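Local coordinates for HMG box-containing protein 1 (Homo sapiens, PDB 3QVE) that represses transcription by binding the promoters of target genes, regulating the cell cycle and the Wnt pathway, and is represented here by its AXH domain, at residues F70-L75 / E92-H97; Y100-G105 / P134-A139; C19-S24 / D86-V91. One frame throughout, in Å; residues are numbered along the deposited sequence.

Contact 1: residues F70-L75 / E92-H97; sequences FGESVL and ECKLDH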
# COMPACT_ATOMS: atom_id res chain seq x y z
N PHE A 70 8.75 -14.18 -10.17
CA PHE A 70 8.67 -15.58 -9.87
C PHE A 70 7.35 -16.19 -10.33
O PHE A 70 6.64 -16.86 -9.59
CB PHE A 70 8.94 -15.78 -8.37
CG PHE A 70 10.35 -15.46 -7.98
CD1 PHE A 70 11.39 -16.32 -8.33
CD2 PHE A 70 10.65 -14.28 -7.29
CE1 PHE A 70 12.71 -16.04 -7.99
CE2 PHE A 70 11.99 -13.99 -6.94
CZ PHE A 70 12.99 -14.85 -7.28
N GLY A 71 7.03 -15.93 -11.60
CA GLY A 71 5.83 -16.50 -12.20
C GLY A 71 4.51 -15.82 -11.87
O GLY A 71 3.48 -16.17 -12.44
N GLU A 72 4.54 -14.82 -10.99
CA GLU A 72 3.35 -14.12 -10.56
C GLU A 72 3.30 -12.70 -11.06
O GLU A 72 4.26 -11.95 -10.92
CB GLU A 72 3.30 -14.06 -9.04
CG GLU A 72 3.03 -15.38 -8.39
CD GLU A 72 2.52 -15.19 -6.97
OE1 GLU A 72 2.16 -14.04 -6.57
OE2 GLU A 72 2.47 -16.22 -6.27
N SER A 73 2.14 -12.32 -11.57
CA SER A 73 1.88 -10.93 -11.96
C SER A 73 1.75 -10.08 -10.72
O SER A 73 0.98 -10.42 -9.84
CB SER A 73 0.55 -10.85 -12.74
OG SER A 73 0.77 -11.39 -14.01
N VAL A 74 2.48 -8.96 -10.67
CA VAL A 74 2.46 -8.05 -9.54
C VAL A 74 2.38 -6.59 -9.98
O VAL A 74 2.63 -6.29 -11.13
CB VAL A 74 3.70 -8.26 -8.65
CG1 VAL A 74 3.63 -9.61 -7.94
CG2 VAL A 74 5.02 -8.06 -9.42
N LEU A 75 2.04 -5.70 -9.06
CA LEU A 75 2.04 -4.26 -9.26
C LEU A 75 3.29 -3.75 -8.54
O LEU A 75 3.75 -4.35 -7.54
CB LEU A 75 0.80 -3.60 -8.63
CG LEU A 75 -0.60 -3.93 -9.19
CD1 LEU A 75 -1.71 -3.51 -8.21
CD2 LEU A 75 -0.75 -3.29 -10.53
N GLU A 92 5.81 -3.57 -3.91
CA GLU A 92 5.28 -4.59 -4.81
C GLU A 92 4.07 -5.20 -4.14
O GLU A 92 4.15 -5.57 -2.97
CB GLU A 92 6.32 -5.66 -5.05
CG GLU A 92 5.95 -6.70 -6.06
CD GLU A 92 6.71 -7.99 -5.85
OE1 GLU A 92 7.74 -8.15 -6.55
OE2 GLU A 92 6.30 -8.83 -5.00
N CYS A 93 2.94 -5.27 -4.82
CA CYS A 93 1.76 -5.86 -4.19
C CYS A 93 0.98 -6.69 -5.20
O CYS A 93 1.22 -6.62 -6.39
CB CYS A 93 0.91 -4.76 -3.58
SG CYS A 93 0.15 -3.76 -4.77
N LYS A 94 0.06 -7.51 -4.72
CA LYS A 94 -0.76 -8.32 -5.61
C LYS A 94 -1.75 -7.44 -6.40
O LYS A 94 -2.11 -6.36 -5.95
CB LYS A 94 -1.52 -9.39 -4.82
CG LYS A 94 -0.66 -10.30 -3.97
CD LYS A 94 0.45 -10.99 -4.77
CE LYS A 94 1.38 -11.86 -3.89
NZ LYS A 94 2.76 -11.37 -3.90
N LEU A 95 -2.18 -7.92 -7.56
CA LEU A 95 -3.08 -7.16 -8.45
C LEU A 95 -4.40 -6.84 -7.79
O LEU A 95 -5.00 -5.83 -8.11
CB LEU A 95 -3.36 -7.91 -9.74
CG LEU A 95 -2.25 -8.35 -10.68
CD1 LEU A 95 -2.80 -8.87 -12.06
CD2 LEU A 95 -1.27 -7.24 -10.91
N ASP A 96 -4.82 -7.68 -6.84
CA ASP A 96 -6.09 -7.53 -6.16
C ASP A 96 -6.00 -6.72 -4.85
O ASP A 96 -6.99 -6.63 -4.11
CB ASP A 96 -6.64 -8.93 -5.82
CG ASP A 96 -5.66 -9.72 -5.00
OD1 ASP A 96 -5.15 -9.18 -4.01
OD2 ASP A 96 -5.39 -10.87 -5.37
N HIS A 97 -4.85 -6.11 -4.56
CA HIS A 97 -4.67 -5.30 -3.34
C HIS A 97 -5.68 -4.12 -3.34
O HIS A 97 -5.71 -3.33 -4.27
CB HIS A 97 -3.23 -4.76 -3.23
CG HIS A 97 -2.81 -4.39 -1.85
ND1 HIS A 97 -3.39 -3.36 -1.15
CD2 HIS A 97 -1.91 -4.96 -1.01
CE1 HIS A 97 -2.85 -3.29 0.06
NE2 HIS A 97 -1.94 -4.24 0.16
O HOH W 1 -1.17 -10.75 -8.16
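E72 opens strand 72-75 and reaches across with an extended carboxylate arm. Its OE1 lies 3.5 Å from CE of K94 and 3.8 Å from NZ of K94, a long salt bridge in which the two chains cross obliquely. K94 starts out pointing away from the strand and returns through bends at chi2 and chi4; a long flexible lysine can make that detour at the solvent-exposed edge. S73 works mainly through its backbone: a water donates to S73 O and accepts from L95 N, bridging the strand and the start of the turn, where the two backbones part, and CB of S73 rests against CD1 of L95. V74 is buried and lays CG2 on the aliphatic part of E92, 3.7 Å from its CG, so that the glutamate's methylenes serve as an apolar surface while its carboxylate runs on past CG1. At L75 the backbones pair. L75 N gives a nearly straight bond to C93 O (2.9 Å, 177°), which it meets almost along the C=O axis; C93 N returns a bond to L75 O, arriving from above the carbonyl plane. The two make an antiparallel hydrogen-bonded pair at one end of the hairpin of strands 72-80 and 89-94, in the six-stranded antiparallel sheet of the AXH domain. L75 O also receives a CA-H contact from E92 CA at 3.1 Å. The axes of strands 72-75 and 92-94 are 119° apart, so the strands diverge beyond this pair, and the chain leaves through a type I turn from K94 to H97. On the face shared with C93, L75 sets CD1 3.9 Å from C93 SG, while its CG meets CD2 of L95 at 3.8 Å. L113 of helix 111-118 also packs on L95.

Contact 2: residues Y100-G105 / P134-A139; sequences YVKNKG and PGHPDA. With EDO (1,2-ethanediol), chain O.
A classic beta bulge, with K104 and G105 both facing V101, shapes the loop against which the end of this AXH fragment folds; A139 is its last residue. V101 O accepts from both K104 N and G105 N, and G105 suits a backbone conformation in which a side chain would collide with the preceding carbonyl. The type I turn from H136 to A139 is closed by A139 N to H136 O, and D138 N donates to ND1 of H136 (3.0 Å, 167°).

With CG anti to the backbone N (chi1 -166°), Y100 turns the CD2/CE2 edge of its ring to the second segment: CD2 meets A139 CB at 4.1 Å, and D138 O lies 3.6 Å from CE2. A139 OXT lies over one face, offset toward the rim, and G105 CA over the opposite one. One water joins Y100 OH to D138 O. A 1,2-ethanediol, probably from the crystallisation liquor, accepts from N103 N and gives a weak bond to D138 O.

In the conformer described, K102 stretches out and bends only at chi4, placing NZ 3.0 Å from D138 OD2 in a salt bridge that meets the carboxylate from above its plane. This surface contact thus has a single direct ion pair, its other polar links passing through water and diol, while Y100 and K102 make backbone bonds to L132 and V130, ahead of the turn.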
# COMPACT_ATOMS: atom_id res chain seq x y z
N TYR A 100 -7.98 2.15 0.43
CA TYR A 100 -9.07 2.97 0.91
C TYR A 100 -8.67 4.40 0.64
O TYR A 100 -7.80 4.94 1.33
CB TYR A 100 -9.40 2.70 2.37
CG TYR A 100 -10.76 3.32 2.72
CD1 TYR A 100 -11.95 2.64 2.49
CD2 TYR A 100 -10.83 4.62 3.19
CE1 TYR A 100 -13.21 3.24 2.76
CE2 TYR A 100 -12.06 5.22 3.47
CZ TYR A 100 -13.24 4.53 3.26
OH TYR A 100 -14.42 5.15 3.56
N VAL A 101 -9.27 4.99 -0.40
CA VAL A 101 -8.83 6.27 -0.92
C VAL A 101 -9.63 7.38 -0.27
O VAL A 101 -10.84 7.31 -0.25
CB VAL A 101 -8.96 6.31 -2.43
CG1 VAL A 101 -8.61 7.70 -2.96
CG2 VAL A 101 -8.06 5.19 -3.03
N LYS A 102 -8.93 8.38 0.26
CA LYS A 102 -9.55 9.56 0.88
C LYS A 102 -10.51 10.22 -0.10
O LYS A 102 -10.15 10.44 -1.25
CB LYS A 102 -8.49 10.57 1.28
CG LYS A 102 -8.90 11.61 2.31
CD LYS A 102 -7.75 12.57 2.59
CE LYS A 102 -7.90 13.27 3.93
NZ LYS A 102 -9.21 13.95 4.04
N ASN A 103 -11.73 10.53 0.36
CA ASN A 103 -12.80 11.13 -0.48
C ASN A 103 -13.30 10.26 -1.62
O ASN A 103 -13.97 10.75 -2.52
CB ASN A 103 -12.41 12.52 -1.02
CG ASN A 103 -11.89 13.42 0.06
OD1 ASN A 103 -10.88 14.09 -0.13
ND2 ASN A 103 -12.54 13.39 1.22
N LYS A 104 -13.01 8.97 -1.60
CA LYS A 104 -13.47 8.07 -2.66
C LYS A 104 -13.85 6.67 -2.14
O LYS A 104 -14.80 6.11 -2.56
CB LYS A 104 -12.42 7.99 -3.76
CG LYS A 104 -12.75 6.96 -4.83
CD LYS A 104 -12.07 7.26 -6.19
CE LYS A 104 -10.69 6.65 -6.31
NZ LYS A 104 -10.13 6.67 -7.74
N GLY A 105 -13.12 6.11 -1.18
CA GLY A 105 -13.49 4.81 -0.64
C GLY A 105 -12.69 3.70 -1.29
O GLY A 105 -11.61 3.94 -1.85
N PRO A 134 -5.40 1.98 8.08
CA PRO A 134 -6.51 1.70 8.98
C PRO A 134 -6.43 2.59 10.21
O PRO A 134 -5.33 2.95 10.62
CB PRO A 134 -6.30 0.22 9.37
CG PRO A 134 -5.00 -0.22 8.79
CD PRO A 134 -4.60 0.79 7.76
N GLY A 135 -7.58 3.01 10.74
CA GLY A 135 -7.57 3.95 11.89
C GLY A 135 -7.21 5.41 11.59
O GLY A 135 -7.02 6.21 12.50
N HIS A 136 -7.08 5.77 10.31
CA HIS A 136 -6.97 7.17 9.96
C HIS A 136 -8.37 7.77 10.25
O HIS A 136 -9.37 7.11 10.04
CB HIS A 136 -6.65 7.31 8.48
CG HIS A 136 -6.39 8.71 8.05
ND1 HIS A 136 -7.40 9.58 7.67
CD2 HIS A 136 -5.23 9.40 7.93
CE1 HIS A 136 -6.87 10.75 7.37
NE2 HIS A 136 -5.55 10.66 7.49
N PRO A 137 -8.45 9.02 10.69
CA PRO A 137 -9.81 9.54 10.96
C PRO A 137 -10.78 9.51 9.76
O PRO A 137 -11.97 9.42 9.97
CB PRO A 137 -9.56 10.99 11.40
CG PRO A 137 -8.11 11.14 11.61
CD PRO A 137 -7.39 10.00 10.95
N ASP A 138 -10.29 9.53 8.53
CA ASP A 138 -11.16 9.53 7.38
C ASP A 138 -11.29 8.16 6.75
O ASP A 138 -11.74 8.07 5.59
CB ASP A 138 -10.60 10.51 6.34
CG ASP A 138 -10.45 11.92 6.90
OD1 ASP A 138 -11.39 12.35 7.55
OD2 ASP A 138 -9.42 12.58 6.70
N ALA A 139 -10.86 7.11 7.47
CA ALA A 139 -10.86 5.73 6.93
C ALA A 139 -11.84 4.83 7.68
O ALA A 139 -12.53 5.34 8.57
CB ALA A 139 -9.47 5.11 6.99
OXT ALA A 139 -11.92 3.61 7.42
C1 EDO O . -13.26 8.41 2.83
O1 EDO O . -12.55 9.65 2.96
C2 EDO O . -14.76 8.59 2.61
O2 EDO O . -15.10 8.13 1.30
O HOH W 2 -14.52 7.28 5.57

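Contact 3: residues C19-S24 / D86-V91; sequences CFHKGS and DGLLTV. With EDO (1,2-ethanediol), chain H; EDO (1,2-ethanediol), chain K.
Backbone hydrogen bonds set the pairing. C19 and T90 form an antiparallel hydrogen-bonded pair: C19 N donates to T90 O at 2.7 Å, nearly along the C=O axis though bent at the hydrogen (139°), while T90 N donates to C19 O in a straighter bond (173°). F20 and L89 follow as a non-hydrogen-bonded pair, and H21 N then donates to L88 O from above the carbonyl plane. Beyond the strands a water takes over, accepting from K22 N and donating to D86 O and L88 O. One 1,2-ethanediol donates to D86 O as well and another accepts from G23 N, both probably from the crystallisation liquor.

The side-chain polar link is H21 NE2 to T90 OG1, 2.7 Å apart, with the hydroxyl at the edge of the imidazole; either group could donate. T90 turns OG1 anti to its carbonyl carbon, and the same oxygen bonds the hydroxyl of T78 in the next strand, 72-80. Threonine serves well here, because one hydroxyl can both give and accept. The backbone pairs C19/T90 and F20/L89 join strands 17-20 and 89-94, neighbours in the antiparallel sheet of the AXH domain; H21 to T90 extends the join just beyond strand 17-20.

Two CH-pi contacts are made, one on each of two rings. L89 CD1 sits 3.8 Å above the centroid of F20, 5° off the ring normal, so all six ring carbons are almost equally distant. F20 also meets the rings of H51, Y54 and F34, an aromatic cluster. On the exposed side L88 CB lies over the imidazole face of H21, displaced toward the rim.

K22 CG packs 3.6 Å from G87 CA. Glycine fits this spot twice over: its phi is positive, and a CB would run into K22 CG.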
# COMPACT_ATOMS: atom_id res chain seq x y z
N CYS A 19 10.02 -0.97 -0.27
CA CYS A 19 11.33 -0.40 -0.55
C CYS A 19 11.31 1.08 -0.27
O CYS A 19 10.85 1.87 -1.07
CB CYS A 19 11.74 -0.70 -1.98
SG CYS A 19 13.48 -0.18 -2.29
N PHE A 20 11.77 1.46 0.92
CA PHE A 20 11.82 2.84 1.35
C PHE A 20 12.95 3.55 0.62
O PHE A 20 14.05 3.02 0.50
CB PHE A 20 12.04 2.91 2.86
CG PHE A 20 10.85 2.52 3.64
CD1 PHE A 20 9.89 3.47 3.96
CD2 PHE A 20 10.64 1.21 4.03
CE1 PHE A 20 8.77 3.13 4.66
CE2 PHE A 20 9.51 0.87 4.73
CZ PHE A 20 8.58 1.83 5.07
N HIS A 21 12.69 4.72 0.08
CA HIS A 21 13.73 5.43 -0.65
C HIS A 21 14.72 6.12 0.30
O HIS A 21 15.85 6.38 -0.08
CB HIS A 21 13.11 6.48 -1.60
CG HIS A 21 12.34 5.91 -2.75
ND1 HIS A 21 12.22 6.56 -3.96
CD2 HIS A 21 11.61 4.76 -2.87
CE1 HIS A 21 11.48 5.83 -4.78
NE2 HIS A 21 11.10 4.73 -4.14
N LYS A 22 14.30 6.44 1.52
CA LYS A 22 15.19 7.08 2.49
C LYS A 22 15.29 6.22 3.72
O LYS A 22 14.51 5.30 3.93
CB LYS A 22 14.70 8.47 2.90
CG LYS A 22 14.63 9.47 1.73
CD LYS A 22 15.81 10.38 1.61
CE LYS A 22 15.65 11.34 0.41
NZ LYS A 22 14.60 12.38 0.68
N GLY A 23 16.30 6.50 4.53
CA GLY A 23 16.47 5.79 5.81
C GLY A 23 17.56 4.75 5.79
O GLY A 23 18.29 4.61 4.82
N SER A 24 17.66 4.00 6.88
CA SER A 24 18.78 3.08 7.07
C SER A 24 18.66 1.82 6.22
O SER A 24 19.67 1.18 5.95
CB SER A 24 18.98 2.75 8.57
OG SER A 24 17.76 2.39 9.21
N ASP A 86 10.89 12.14 5.10
CA ASP A 86 10.49 10.73 5.22
C ASP A 86 10.80 9.90 3.97
O ASP A 86 11.08 8.68 4.06
CB ASP A 86 8.99 10.63 5.56
CG ASP A 86 8.71 11.03 6.99
OD1 ASP A 86 9.68 11.29 7.70
OD2 ASP A 86 7.56 11.09 7.41
N GLY A 87 10.76 10.56 2.81
CA GLY A 87 11.07 9.93 1.54
C GLY A 87 9.91 9.14 0.95
O GLY A 87 8.93 8.79 1.66
N LEU A 88 10.04 8.85 -0.34
CA LEU A 88 9.06 8.02 -1.05
C LEU A 88 9.14 6.57 -0.63
O LEU A 88 10.13 6.11 -0.00
CB LEU A 88 9.28 8.15 -2.55
CG LEU A 88 9.26 9.60 -3.10
CD1 LEU A 88 9.43 9.59 -4.63
CD2 LEU A 88 7.98 10.35 -2.68
N LEU A 89 8.10 5.83 -0.96
CA LEU A 89 8.04 4.37 -0.74
C LEU A 89 7.61 3.72 -2.01
O LEU A 89 6.59 4.12 -2.57
CB LEU A 89 6.99 4.04 0.32
CG LEU A 89 6.61 2.57 0.58
CD1 LEU A 89 7.78 1.78 1.08
CD2 LEU A 89 5.44 2.49 1.57
N THR A 90 8.34 2.69 -2.44
CA THR A 90 7.90 1.85 -3.56
C THR A 90 7.52 0.49 -2.97
O THR A 90 8.19 -0.00 -2.06
CB THR A 90 8.99 1.71 -4.64
OG1 THR A 90 9.29 3.03 -5.12
CG2 THR A 90 8.49 0.85 -5.85
N VAL A 91 6.42 -0.08 -3.45
CA VAL A 91 5.97 -1.37 -2.98
C VAL A 91 5.72 -2.27 -4.17
O VAL A 91 5.48 -1.80 -5.29
CB VAL A 91 4.65 -1.30 -2.12
CG1 VAL A 91 4.76 -0.25 -1.03
CG2 VAL A 91 3.45 -1.04 -2.97
C1 EDO H . 12.90 7.09 6.52
O1 EDO H . 11.53 7.49 6.67
C2 EDO H . 13.86 8.29 6.58
O2 EDO H . 14.04 8.77 7.92
C1 EDO K . 19.32 10.01 3.13
O1 EDO K . 19.58 8.84 2.32
C2 EDO K . 18.67 9.46 4.38
O2 EDO K . 18.71 8.06 4.13
O HOH W 3 11.53 6.52 2.39

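How the contacts relate
Contacts 1 and 3 share strand 89-94 and lie in one six-stranded antiparallel sheet, about 19 Å apart between centres. Strand 89-94 lies between 17-20 and 72-80; contact 3 samples one flank near its start, contact 1 the other near its end. Their segments alternate in sequence (19-24, 70-75, 86-91, 92-97), so the two contacts cross along the chain. Contact 2 belongs elsewhere: strand 98-101 follows 89-94 directly but enters a three-stranded mixed sheet, and the centre of contact 2 is about 23 Å from that of contact 1, across the chain's centre, and 22 Å from that of contact 3. It opens after both have closed and packs the C-terminal end onto the rest of the AXH domain.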